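Side-chain contacts in glycoside Hydrolase (Bacteroides plebeius, PDB 5T3B), which probably hydrolyses glycosidic bonds in polysaccharides, as a family 50 glycoside hydrolase of a human gut bacterium: residues 437-442 with 446-451; 388-393 with 420-425; 256-261 with 301-306. One frame throughout, in Å; residues are numbered along the deposited sequence. Where two conformers were deposited one is given.

Contact 1 (437-442 with 446-451); sequences FFKYLD and CNKGML
The loop leaving barrel strand 432-437 curls round here, and residues 439-442 meet 448-451 in a parallel-type bonding pattern with a single beta bridge, Leu441 with Leu451. Lys439 N gives its hydrogen to Lys448 O (2.9 Å), Met450 N to Lys439 O, Leu451 N to Tyr440 O and Asp442 N to Leu451 O (2.9 Å). The peptide bond between Phe438 and Lys439 is cis, a non-proline cis bond recalling the one that often follows the last barrel strand of clan GH-A enzymes. Asp442 adds a side-chain clamp: its OD1, on the anti lone pair, accepts Gly449 N at 2.8 Å, while OD2 holds Tyr458. Glycine suits position 449, because a CB there would clash with Asp442 N and Leu441 C. On the apolar side Leu451 touches both Tyr440 and Leu441, with CD2 3.6 Å from Tyr440 CE1 and CB 3.7 Å from Leu441 CD2. The Tyr440 ring, its CG opposite the backbone N (chi1 175°), reaches back to Leu451 and ties its hydroxyl to Trp148. Lys439 bends at its last torsion, which lets NZ hydrogen-bond to Leu441 O (2.7 Å). Lys448 runs extended beside the Phe438 ring, its CD 4.2 Å from CE2 at the ring edge. Both ammonium groups bridge to Asp443, whose carboxylate probably offsets their like charges. Behind the turn, Phe437 packs against Arg415 and Tyr419 of helix 412-427, both Phe437 and Met450 meet Met465 of helix 459-469, and Phe437 and Lys448 touch Tyr391 of strand 385-394.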
loop_
_atom_site.group_PDB
_atom_site.type_symbol
_atom_site.label_atom_id
_atom_site.label_comp_id
_atom_site.label_asym_id
_atom_site.label_seq_id
_atom_site.Cartn_x
_atom_site.Cartn_y
_atom_site.Cartn_z
ATOM N N PHE A 437 1.131 -6.934 2.196
ATOM C CA PHE A 437 0.860 -7.328 3.574
ATOM C C PHE A 437 1.849 -6.629 4.498
ATOM O O PHE A 437 3.045 -6.590 4.245
ATOM C CB PHE A 437 1.001 -8.827 3.719
ATOM C CG PHE A 437 0.615 -9.342 5.111
ATOM C CD1 PHE A 437 1.584 -9.555 6.084
ATOM C CD2 PHE A 437 -0.704 -9.598 5.436
ATOM C CE1 PHE A 437 1.242 -10.024 7.335
ATOM C CE2 PHE A 437 -1.070 -10.077 6.684
ATOM C CZ PHE A 437 -0.094 -10.238 7.634
ATOM N N PHE A 438 1.321 -6.000 5.567
ATOM C CA PHE A 438 2.123 -5.335 6.548
ATOM C C PHE A 438 2.167 -6.222 7.767
ATOM O O PHE A 438 1.149 -6.363 8.444
ATOM C CB PHE A 438 1.531 -3.958 6.874
ATOM C CG PHE A 438 2.322 -3.141 7.842
ATOM C CD1 PHE A 438 3.293 -2.270 7.398
ATOM C CD2 PHE A 438 2.170 -3.266 9.208
ATOM C CE1 PHE A 438 4.088 -1.540 8.254
ATOM C CE2 PHE A 438 2.920 -2.508 10.074
ATOM C CZ PHE A 438 3.869 -1.655 9.607
ATOM N N LYS A 439 3.287 -6.933 8.049
ATOM C CA LYS A 439 4.631 -6.742 7.515
ATOM C C LYS A 439 5.413 -8.025 7.633
ATOM O O LYS A 439 4.904 -9.055 8.038
ATOM C CB LYS A 439 5.323 -5.542 8.175
ATOM C CG LYS A 439 5.531 -5.704 9.662
ATOM C CD LYS A 439 6.265 -4.483 10.258
ATOM C CE LYS A 439 6.245 -4.394 11.757
ATOM N NZ LYS A 439 7.297 -5.240 12.376
ATOM N N TYR A 440 6.696 -7.921 7.240
ATOM C CA TYR A 440 7.579 -9.083 7.230
ATOM C C TYR A 440 7.665 -9.782 8.600
ATOM O O TYR A 440 7.342 -10.957 8.685
ATOM C CB TYR A 440 8.951 -8.589 6.740
ATOM C CG TYR A 440 10.069 -9.586 6.745
ATOM C CD1 TYR A 440 9.945 -10.857 6.185
ATOM C CD2 TYR A 440 11.290 -9.242 7.302
ATOM C CE1 TYR A 440 10.984 -11.750 6.216
ATOM C CE2 TYR A 440 12.375 -10.139 7.304
ATOM C CZ TYR A 440 12.177 -11.394 6.771
ATOM O OH TYR A 440 13.236 -12.286 6.829
ATOM N N LEU A 441 8.116 -9.047 9.621
ATOM C CA LEU A 441 8.309 -9.603 10.956
ATOM C C LEU A 441 7.392 -9.025 11.987
ATOM O O LEU A 441 7.000 -7.866 11.920
ATOM C CB LEU A 441 9.748 -9.297 11.488
ATOM C CG LEU A 441 10.857 -9.864 10.668
ATOM C CD1 LEU A 441 12.185 -9.363 11.080
ATOM C CD2 LEU A 441 10.877 -11.332 10.660
ATOM N N ASP A 442 7.099 -9.856 12.966
ATOM C CA ASP A 442 6.512 -9.332 14.197
ATOM C C ASP A 442 7.366 -8.235 14.801
ATOM O O ASP A 442 8.600 -8.245 14.671
ATOM C CB ASP A 442 6.392 -10.443 15.245
ATOM C CG ASP A 442 5.270 -11.398 15.059
ATOM O OD1 ASP A 442 4.364 -11.185 14.243
ATOM O OD2 ASP A 442 5.335 -12.394 15.838
ATOM N N CYS A 446 4.236 -7.559 19.239
ATOM C CA CYS A 446 2.978 -7.451 18.479
ATOM C C CYS A 446 3.020 -8.353 17.250
ATOM O O CYS A 446 3.989 -8.262 16.479
ATOM C CB CYS A 446 2.679 -6.005 18.103
ATOM S SG CYS A 446 1.021 -5.822 17.400
ATOM N N ASN A 447 1.964 -9.083 17.013
ATOM C CA ASN A 447 1.851 -10.024 15.919
ATOM C C ASN A 447 1.442 -9.331 14.600
ATOM O O ASN A 447 0.352 -9.592 14.111
ATOM C CB ASN A 447 0.958 -11.185 16.276
ATOM C CG ASN A 447 0.916 -12.244 15.204
ATOM O OD1 ASN A 447 1.956 -12.528 14.487
ATOM N ND2 ASN A 447 -0.186 -12.883 15.077
ATOM N N LYS A 448 2.352 -8.518 14.087
ATOM C CA LYS A 448 2.173 -7.876 12.778
ATOM C C LYS A 448 2.792 -8.662 11.657
ATOM O O LYS A 448 2.584 -8.352 10.510
ATOM C CB LYS A 448 2.785 -6.474 12.810
ATOM C CG LYS A 448 2.170 -5.502 13.793
ATOM C CD LYS A 448 2.935 -4.192 13.887
ATOM C CE LYS A 448 2.338 -3.269 14.889
ATOM N NZ LYS A 448 3.301 -2.136 15.247
ATOM N N GLY A 449 3.523 -9.722 11.953
ATOM C CA GLY A 449 4.347 -10.310 10.930
ATOM C C GLY A 449 3.802 -11.515 10.231
ATOM O O GLY A 449 2.965 -12.246 10.765
ATOM N N MET A 450 4.328 -11.754 9.030
ATOM C CA MET A 450 4.202 -13.054 8.386
ATOM C C MET A 450 5.181 -14.073 9.025
ATOM O O MET A 450 4.901 -15.280 9.015
ATOM C CB MET A 450 4.475 -12.938 6.884
ATOM C CG MET A 450 4.101 -14.147 6.071
ATOM S SD MET A 450 4.311 -14.058 4.300
ATOM C CE MET A 450 6.069 -13.827 4.142
ATOM N N LEU A 451 6.282 -13.559 9.592
ATOM C CA LEU A 451 7.272 -14.321 10.345
ATOM C C LEU A 451 7.273 -13.757 11.777
ATOM O O LEU A 451 7.049 -12.564 12.004
ATOM C CB LEU A 451 8.665 -14.208 9.774
ATOM C CG LEU A 451 9.037 -14.978 8.546
ATOM C CD1 LEU A 451 8.155 -14.731 7.360
ATOM C CD2 LEU A 451 10.501 -14.724 8.208
#

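Contact 2 (388-393 with 420-425); sequences TEFYTK and QHFTLG. With EDO (1,2-ethanediol), chain G.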
loop_
_atom_site.group_PDB
_atom_site.type_symbol
_atom_site.label_atom_id
_atom_site.label_comp_id
_atom_site.label_asym_id
_atom_site.label_seq_id
_atom_site.Cartn_x
_atom_site.Cartn_y
_atom_site.Cartn_z
ATOM N N THR A 388 -1.317 -0.679 0.252
ATOM C CA THR A 388 0.066 -0.747 0.706
ATOM C C THR A 388 0.226 -1.301 2.106
ATOM O O THR A 388 1.361 -1.632 2.492
ATOM C CB THR A 388 0.756 0.616 0.566
ATOM O OG1 THR A 388 -0.168 1.680 0.848
ATOM C CG2 THR A 388 1.279 0.810 -0.841
ATOM N N GLU A 389 -0.846 -1.402 2.866
ATOM C CA GLU A 389 -0.766 -2.052 4.167
ATOM C C GLU A 389 -2.141 -2.600 4.529
ATOM O O GLU A 389 -3.139 -1.911 4.352
ATOM C CB GLU A 389 -0.401 -1.092 5.320
ATOM C CG GLU A 389 0.922 -0.387 5.228
ATOM C CD GLU A 389 1.252 0.522 6.350
ATOM O OE1 GLU A 389 0.622 0.494 7.422
ATOM O OE2 GLU A 389 2.245 1.311 6.165
ATOM N N PHE A 390 -2.141 -3.806 5.107
ATOM C CA PHE A 390 -3.288 -4.406 5.746
ATOM C C PHE A 390 -2.731 -5.625 6.519
ATOM O O PHE A 390 -1.698 -6.165 6.137
ATOM C CB PHE A 390 -4.386 -4.799 4.785
ATOM C CG PHE A 390 -4.087 -6.011 3.954
ATOM C CD1 PHE A 390 -3.142 -5.928 2.917
ATOM C CD2 PHE A 390 -4.742 -7.209 4.141
ATOM C CE1 PHE A 390 -2.824 -7.054 2.169
ATOM C CE2 PHE A 390 -4.434 -8.317 3.369
ATOM C CZ PHE A 390 -3.472 -8.264 2.379
ATOM N N TYR A 391 -3.422 -6.010 7.608
ATOM C CA TYR A 391 -3.101 -7.219 8.363
ATOM C C TYR A 391 -4.114 -7.411 9.463
ATOM O O TYR A 391 -4.882 -6.510 9.782
ATOM C CB TYR A 391 -1.687 -7.155 9.010
ATOM C CG TYR A 391 -1.486 -6.129 10.057
ATOM C CD1 TYR A 391 -1.289 -4.771 9.778
ATOM C CD2 TYR A 391 -1.480 -6.462 11.408
ATOM C CE1 TYR A 391 -1.123 -3.847 10.764
ATOM C CE2 TYR A 391 -1.334 -5.520 12.366
ATOM C CZ TYR A 391 -1.183 -4.205 12.068
ATOM O OH TYR A 391 -1.057 -3.237 13.079
ATOM N N THR A 392 -4.031 -8.591 10.083
ATOM C CA THR A 392 -4.575 -8.881 11.401
ATOM C C THR A 392 -3.509 -9.454 12.281
ATOM O O THR A 392 -2.466 -9.915 11.790
ATOM C CB THR A 392 -5.774 -9.839 11.341
ATOM O OG1 THR A 392 -5.370 -11.091 10.796
ATOM C CG2 THR A 392 -6.916 -9.239 10.540
ATOM N N LYS A 393 -3.801 -9.436 13.597
ATOM C CA LYS A 393 -2.894 -9.960 14.635
ATOM C C LYS A 393 -3.564 -11.186 15.241
ATOM O O LYS A 393 -4.776 -11.219 15.439
ATOM C CB LYS A 393 -2.808 -8.933 15.774
ATOM C CG LYS A 393 -2.339 -7.561 15.386
ATOM C CD LYS A 393 -2.696 -6.508 16.461
ATOM C CE LYS A 393 -2.381 -5.079 16.074
ATOM N NZ LYS A 393 -2.909 -4.200 17.171
ATOM N N GLN A 420 -7.631 -13.999 3.282
ATOM C CA GLN A 420 -8.455 -14.400 2.140
ATOM C C GLN A 420 -9.632 -13.480 1.952
ATOM O O GLN A 420 -9.935 -13.088 0.806
ATOM C CB GLN A 420 -8.902 -15.859 2.215
ATOM C CG GLN A 420 -7.748 -16.815 2.281
ATOM C CD GLN A 420 -8.157 -18.232 1.924
ATOM O OE1 GLN A 420 -9.325 -18.584 2.038
ATOM N NE2 GLN A 420 -7.198 -19.021 1.487
ATOM N N HIS A 421 -10.339 -13.162 3.029
ATOM C CA HIS A 421 -11.523 -12.310 2.916
ATOM C C HIS A 421 -11.145 -10.936 2.323
ATOM O O HIS A 421 -11.793 -10.415 1.422
ATOM C CB HIS A 421 -12.129 -12.151 4.306
ATOM C CG HIS A 421 -13.301 -11.260 4.382
ATOM N ND1 HIS A 421 -14.556 -11.681 4.111
ATOM C CD2 HIS A 421 -13.383 -9.951 4.630
ATOM C CE1 HIS A 421 -15.376 -10.675 4.236
ATOM N NE2 HIS A 421 -14.693 -9.602 4.523
ATOM N N PHE A 422 -10.093 -10.341 2.879
ATOM C CA PHE A 422 -9.757 -8.976 2.463
ATOM C C PHE A 422 -9.258 -8.998 1.018
ATOM O O PHE A 422 -9.690 -8.142 0.195
ATOM C CB PHE A 422 -8.714 -8.355 3.425
ATOM C CG PHE A 422 -8.743 -6.862 3.457
ATOM C CD1 PHE A 422 -9.694 -6.217 4.214
ATOM C CD2 PHE A 422 -7.874 -6.108 2.717
ATOM C CE1 PHE A 422 -9.816 -4.844 4.226
ATOM C CE2 PHE A 422 -7.983 -4.716 2.734
ATOM C CZ PHE A 422 -8.925 -4.098 3.485
ATOM N N THR A 423 -8.386 -9.931 0.677
ATOM C CA THR A 423 -7.843 -9.980 -0.657
ATOM C C THR A 423 -8.899 -10.336 -1.698
ATOM O O THR A 423 -8.851 -9.785 -2.800
ATOM C CB THR A 423 -6.642 -10.910 -0.732
ATOM O OG1 THR A 423 -6.985 -12.252 -0.374
ATOM C CG2 THR A 423 -5.482 -10.361 0.097
ATOM N N LEU A 424 -9.838 -11.223 -1.389
ATOM C CA LEU A 424 -10.917 -11.479 -2.352
ATOM C C LEU A 424 -11.690 -10.213 -2.634
ATOM O O LEU A 424 -12.090 -9.974 -3.782
ATOM C CB LEU A 424 -11.815 -12.610 -1.884
ATOM C CG LEU A 424 -11.234 -14.004 -1.927
ATOM C CD1 LEU A 424 -12.031 -14.991 -1.118
ATOM C CD2 LEU A 424 -11.083 -14.487 -3.358
ATOM N N GLY A 425 -11.935 -9.424 -1.602
ATOM C CA GLY A 425 -12.586 -8.163 -1.795
ATOM C C GLY A 425 -11.858 -7.231 -2.723
ATOM O O GLY A 425 -12.455 -6.537 -3.534
HETATM C C1 EDO G . 0.336 -0.302 11.418
HETATM O O1 EDO G . 0.456 -1.144 12.435
HETATM C C2 EDO G . -1.069 0.219 11.424
HETATM O O2 EDO G . -1.440 1.011 12.592
#
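Phe390 turns its CG into the position between backbone N and carbonyl carbon (chi1 73°), and Phe422 on helix 412-427 swings its own CG away from its N (chi1 -155°). Both CB atoms point toward the opposite segment, and these torsions set the rings beside each other, the side chains running antiparallel past one another. Their planes are only 19° from parallel, but the centroids lie 5.3 Å apart, an offset so large that little of one ring lies over the other. The touch is made near one corner of each, with CD2 of Phe390 3.6 Å from CD2 of Phe422. Further along the Phe390 ring, its CZ meets the methyl CG2 of Thr423 at 3.7 Å. Thr423 suits the spot because its two branches divide the work: the methyl faces the phenyl group, while OG1 bonds back to Tyr419 O in the preceding helical turn. Phenylalanine suits position 390 for its reach, since the two backbones stay 8.6 Å apart between Phe390 CA and Phe422 CA, a gap that two rings can span. Cut back to an alanine, Phe390 would end at CB, which would probably open a gap beside the Phe422 ring and take one apolar neighbour from the Thr423 methyl. The next residue, Tyr391, points away from the helix, and its OH shares a hydrogen bond of 2.7 Å with O1 of an ethanediol molecule, probably from the crystallisation liquor, that Ala405 N also binds. Glu389 is held by Arg336 and Tyr363. Helix 412-427 thus lies against strand 385-394 and leads on to the parallel neighbouring strand 432-437, a beta-alpha-beta crossover consistent with the (beta/alpha)8 barrel of clan GH-A, to which family 50 belongs.

Contact 3 (256-261 with 301-306); sequences DFSTWG and ELNNEF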
loop_
_atom_site.group_PDB
_atom_site.type_symbol
_atom_site.label_atom_id
_atom_site.label_comp_id
_atom_site.label_asym_id
_atom_site.label_seq_id
_atom_site.Cartn_x
_atom_site.Cartn_y
_atom_site.Cartn_z
ATOM N N ASP A 256 -1.005 13.688 7.058
ATOM C CA ASP A 256 -2.255 14.205 7.620
ATOM C C ASP A 256 -2.804 15.275 6.683
ATOM O O ASP A 256 -2.230 16.302 6.457
ATOM C CB ASP A 256 -1.938 14.756 8.995
ATOM C CG ASP A 256 -3.061 15.395 9.689
ATOM O OD1 ASP A 256 -4.130 15.675 9.118
ATOM O OD2 ASP A 256 -2.893 15.598 10.955
ATOM N N PHE A 257 -3.934 14.979 6.113
ATOM C CA PHE A 257 -4.677 15.942 5.265
ATOM C C PHE A 257 -5.999 16.230 5.859
ATOM O O PHE A 257 -6.918 16.638 5.135
ATOM C CB PHE A 257 -4.991 15.413 3.864
ATOM C CG PHE A 257 -3.853 15.218 2.939
ATOM C CD1 PHE A 257 -3.511 16.267 2.024
ATOM C CD2 PHE A 257 -3.313 13.992 2.689
ATOM C CE1 PHE A 257 -2.527 16.008 1.099
ATOM C CE2 PHE A 257 -2.328 13.779 1.747
ATOM C CZ PHE A 257 -1.944 14.805 0.947
ATOM N N SER A 258 -6.159 16.017 7.141
ATOM C CA SER A 258 -7.417 16.094 8.022
ATOM C C SER A 258 -7.505 14.800 8.821
ATOM O O SER A 258 -7.376 13.729 8.295
ATOM C CB SER A 258 -8.756 16.339 7.466
ATOM O OG SER A 258 -8.822 17.576 6.846
ATOM N N THR A 259 -7.705 14.953 10.112
ATOM C CA THR A 259 -7.709 13.806 10.988
ATOM C C THR A 259 -8.973 13.828 11.814
ATOM O O THR A 259 -9.716 14.810 11.767
ATOM C CB THR A 259 -6.475 13.915 11.915
ATOM O OG1 THR A 259 -6.278 12.692 12.622
ATOM C CG2 THR A 259 -6.656 15.092 12.865
ATOM N N TRP A 260 -9.196 12.791 12.628
ATOM C CA TRP A 260 -10.385 12.714 13.409
ATOM C C TRP A 260 -10.333 13.875 14.356
ATOM O O TRP A 260 -9.306 14.064 15.056
ATOM C CB TRP A 260 -10.340 11.457 14.291
ATOM C CG TRP A 260 -11.693 11.124 14.850
ATOM C CD1 TRP A 260 -12.550 10.237 14.315
ATOM C CD2 TRP A 260 -12.322 11.605 16.040
ATOM N NE1 TRP A 260 -13.649 10.145 15.071
ATOM C CE2 TRP A 260 -13.586 11.050 16.080
ATOM C CE3 TRP A 260 -11.987 12.537 17.020
ATOM C CZ2 TRP A 260 -14.478 11.305 17.152
ATOM C CZ3 TRP A 260 -12.885 12.799 18.039
ATOM C CH2 TRP A 260 -14.078 12.166 18.113
ATOM N N GLY A 261 -11.358 14.649 14.414
ATOM C CA GLY A 261 -11.246 15.777 15.368
ATOM C C GLY A 261 -10.421 16.990 14.963
ATOM O O GLY A 261 -10.475 17.958 15.679
ATOM N N GLU A 301 -16.985 20.539 3.331
ATOM C CA GLU A 301 -16.738 20.680 1.876
ATOM C C GLU A 301 -15.559 21.543 1.549
ATOM O O GLU A 301 -14.720 21.203 0.724
ATOM C CB GLU A 301 -18.004 21.136 1.154
ATOM C CG GLU A 301 -17.919 20.996 -0.353
ATOM C CD GLU A 301 -17.756 19.525 -0.842
ATOM O OE1 GLU A 301 -17.971 18.590 -0.054
ATOM O OE2 GLU A 301 -17.467 19.319 -2.030
ATOM N N LEU A 302 -15.480 22.698 2.199
ATOM C CA LEU A 302 -14.368 23.604 2.005
ATOM C C LEU A 302 -13.065 23.009 2.464
ATOM O O LEU A 302 -12.051 23.102 1.788
ATOM C CB LEU A 302 -14.612 24.963 2.685
ATOM C CG LEU A 302 -15.654 25.868 2.042
ATOM C CD1 LEU A 302 -15.853 27.050 2.977
ATOM C CD2 LEU A 302 -15.176 26.327 0.651
ATOM N N ASN A 303 -13.097 22.400 3.620
ATOM C CA ASN A 303 -11.946 21.658 4.136
ATOM C C ASN A 303 -11.471 20.593 3.143
ATOM O O ASN A 303 -10.295 20.522 2.831
ATOM C CB ASN A 303 -12.210 21.038 5.492
ATOM C CG ASN A 303 -10.993 20.291 5.985
ATOM O OD1 ASN A 303 -9.906 20.842 6.143
ATOM N ND2 ASN A 303 -11.170 19.003 6.198
ATOM N N ASN A 304 -12.411 19.814 2.641
ATOM C CA ASN A 304 -12.057 18.726 1.763
ATOM C C ASN A 304 -11.472 19.257 0.486
ATOM O O ASN A 304 -10.471 18.705 -0.006
ATOM C CB ASN A 304 -13.242 17.816 1.511
ATOM C CG ASN A 304 -13.611 17.014 2.725
ATOM O OD1 ASN A 304 -12.854 16.916 3.701
ATOM N ND2 ASN A 304 -14.836 16.558 2.740
ATOM N N GLU A 305 -12.072 20.306 -0.099
ATOM C CA GLU A 305 -11.515 20.928 -1.275
ATOM C C GLU A 305 -10.129 21.485 -1.051
ATOM O O GLU A 305 -9.225 21.295 -1.872
ATOM C CB GLU A 305 -12.440 22.037 -1.780
ATOM C CG GLU A 305 -11.971 22.570 -3.108
ATOM C CD GLU A 305 -12.882 23.629 -3.699
ATOM O OE1 GLU A 305 -13.952 23.901 -3.113
ATOM O OE2 GLU A 305 -12.483 24.219 -4.751
ATOM N N PHE A 306 -9.939 22.157 0.081
ATOM C CA PHE A 306 -8.623 22.712 0.394
ATOM C C PHE A 306 -7.564 21.612 0.527
ATOM O O PHE A 306 -6.456 21.755 0.026
ATOM C CB PHE A 306 -8.665 23.593 1.655
ATOM C CG PHE A 306 -7.347 24.172 2.010
ATOM C CD1 PHE A 306 -6.812 25.187 1.267
ATOM C CD2 PHE A 306 -6.622 23.645 3.041
ATOM C CE1 PHE A 306 -5.539 25.672 1.578
ATOM C CE2 PHE A 306 -5.354 24.080 3.336
ATOM C CZ PHE A 306 -4.813 25.137 2.641
#
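Ser258 OG is gripped from several directions. Asn303 ND2 gives it a hydrogen across the contact at 2.8 Å, a nearly straight bond with an N-H...O angle of 170°. The hydroxyl passes its own hydrogen to Phe257 O, 2.7 Å from Ser258 OG, meeting that carbonyl from the side, in its plane and on a lone pair. A third partner, Leu264 N, also donates to the same oxygen. Serine fits the place well, since its hydroxyl can accept and donate at once, and its short side chain keeps OG close to the loop backbone.

The loop is shaped by an Asx turn. Asp256 OD1 accepts Ser258 N at 2.9 Å, the donor lying nearly along the C-O axis of the carboxylate, and OD2 forms a salt bridge with Arg267. Between Asp256 and Ser258, Phe257 directs its ring into an apolar setting of Ile216, Pro341 and Ile347, the last on helix 345-354.

Asn303 sits on helix 300-324 with CG anti to the backbone N (chi1 -180°), which carries its amide out toward the loop. The serine oxygen lies almost in the plane of that amide. While ND2 serves Ser258, the other arm of the group, OD1, accepts Leu265 N, so each half of the amide is engaged, which probably disfavours a flip. Asparagine suits the place, because it offers donor and acceptor side by side from one short stem. Through Leu264 and Leu265, both side chains of the pair also take up backbone N-H groups at the start of helix 264-269.

Overall arrangement
From the N terminus, contact 3 comes first, joining the loop before helix 264-269 to helix 300-324 and closing an excursion of some 40 residues. Contact 2 follows, tying strand 385-394 to helix 412-427 across 26 intervening residues, and contact 1 closes the short turn after strand 432-437. The three lie in series, none nested or crossed. Contacts 1 and 2 meet directly: Phe438 N probably bonds to Phe390 O, 3.1 Å away, so adjoining strands link the turn to the strand-helix pair. Contact 3 stands apart, its nearest atoms about 12 Å from contact 2 and about 16 Å from contact 1, tying together a more peripheral helical part of the fold.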